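Local atomic coordinates of Cyclo(L-tyrosyl-L-tyrosyl) synthase (PDB entry 2X9Q), a protein that probably joins two tyrosyl residues delivered by tyrosyl-tRNA into cyclo(L-tyrosyl-L-tyrosyl), without ATP, as a step toward mycocyclosin. Residues L129-S132 with R138-V141. Residues are numbered along the deposited sequence; the frame is centred on the assembly and turned at random.
Sequences LGDS and RKAV
Asp131 and Lys139 form a salt bridge between the turn after helix 122-128 and the early part of helix 133-158. Asp131 CA and Lys139 CA lie 9.4 Å apart, and the side chains approach from opposite directions across that gap. Lys139 NZ lies 3.3 Å from Asp131 OD2. Asp131 OD1 is a little farther from Lys139 NZ, at 3.6 Å. The ammonium group is therefore near both carboxylate oxygens, slightly closer to OD2.

The aliphatic part of the lysine also touches the acid. Lys139 CE lies 3.1 Å from Asp131 OD2. Lys139 CD is 3.4 Å from Asp131 OD2. The lysine chain thus runs past OD2 instead of meeting it with NZ alone. Its bends at chi3 (88°) and chi4 turn the end of the chain past this oxygen. Both side chains also touch Tyr126 of helix 122-128.

The backbone of the turn places the acid. Gly130, with positive phi, ends helix 122-128 in a Schellman motif. Ser132 is the N-cap of helix 133-158, and its OG bonds to the backbone N of Glu135. Asp131 sits between these two helix ends, with its CB pointing toward the segment 138-141.

The buried surface is small, 76 Å² in all, and both partners remain partly exposed. Lys139 could be involved in binding aminoacyl-tRNA, as inferred from related enzymes. The nearby carboxylate probably offsets part of its positive charge and limits where NZ can move. With no hydrogen bond between the two residues, the pairing is mainly electrostatic and probably adjustable.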
loop_
_atom_site.group_PDB
_atom_site.type_symbol
_atom_site.label_atom_id
_atom_site.label_comp_id
_atom_site.label_asym_id
_atom_site.label_seq_id
_atom_site.Cartn_x
_atom_site.Cartn_y
_atom_site.Cartn_z
ATOM N N LEU A 129 -2.204 -6.567 19.773
ATOM C CA LEU A 129 -2.027 -8.007 19.755
ATOM C C LEU A 129 -1.582 -8.492 21.105
ATOM O O LEU A 129 -1.353 -9.668 21.256
ATOM C CB LEU A 129 -0.995 -8.446 18.716
ATOM C CG LEU A 129 -1.464 -8.386 17.241
ATOM C CD1 LEU A 129 -0.268 -8.261 16.292
ATOM C CD2 LEU A 129 -2.374 -9.563 16.848
ATOM N N GLY A 130 -1.490 -7.627 22.137
ATOM C CA GLY A 130 -1.150 -8.172 23.451
ATOM C C GLY A 130 0.237 -7.873 24.011
ATOM O O GLY A 130 0.533 -8.290 25.122
ATOM N N ASP A 131 1.064 -7.054 23.329
ATOM C CA ASP A 131 2.346 -6.660 23.907
ATOM C C ASP A 131 2.072 -5.496 24.855
ATOM O O ASP A 131 1.125 -4.728 24.605
ATOM C CB ASP A 131 3.333 -6.181 22.814
ATOM C CG ASP A 131 3.818 -7.345 21.930
ATOM O OD1 ASP A 131 3.717 -8.498 22.347
ATOM O OD2 ASP A 131 4.284 -7.105 20.815
ATOM N N SER A 132 2.958 -5.268 25.823
ATOM C CA SER A 132 2.872 -4.032 26.663
ATOM C C SER A 132 3.237 -2.884 25.723
ATOM O O SER A 132 3.826 -3.132 24.637
ATOM C CB SER A 132 3.911 -4.127 27.799
ATOM O OG SER A 132 5.233 -3.911 27.285
ATOM N N ARG A 138 9.402 -1.137 21.459
ATOM C CA ARG A 138 10.727 -1.707 21.203
ATOM C C ARG A 138 10.710 -2.485 19.855
ATOM O O ARG A 138 11.638 -2.344 19.055
ATOM C CB ARG A 138 11.162 -2.664 22.327
ATOM C CG ARG A 138 12.612 -3.132 22.181
ATOM C CD ARG A 138 12.987 -4.195 23.269
ATOM N NE ARG A 138 12.337 -5.516 23.021
ATOM C CZ ARG A 138 12.764 -6.378 22.104
ATOM N NH1 ARG A 138 13.872 -6.123 21.337
ATOM N NH2 ARG A 138 12.130 -7.506 21.962
ATOM N N LYS A 139 9.689 -3.326 19.681
ATOM C CA LYS A 139 9.607 -4.236 18.513
ATOM C C LYS A 139 9.330 -3.446 17.255
ATOM O O LYS A 139 9.862 -3.803 16.222
ATOM C CB LYS A 139 8.482 -5.263 18.648
ATOM C CG LYS A 139 8.856 -6.509 19.451
ATOM C CD LYS A 139 7.672 -7.155 20.205
ATOM C CE LYS A 139 6.863 -8.193 19.421
ATOM N NZ LYS A 139 6.666 -9.295 20.471
ATOM N N ALA A 140 8.475 -2.415 17.349
ATOM C CA ALA A 140 8.193 -1.500 16.199
ATOM C C ALA A 140 9.499 -0.844 15.758
ATOM O O ALA A 140 9.824 -0.832 14.549
ATOM C CB ALA A 140 7.162 -0.424 16.590
ATOM N N VAL A 141 10.274 -0.314 16.730
ATOM C CA VAL A 141 11.543 0.364 16.395
ATOM C C VAL A 141 12.473 -0.618 15.699
ATOM O O VAL A 141 12.985 -0.369 14.604
ATOM C CB VAL A 141 12.223 1.027 17.648
ATOM C CG1 VAL A 141 13.702 1.441 17.243
ATOM C CG2 VAL A 141 11.449 2.288 18.068
#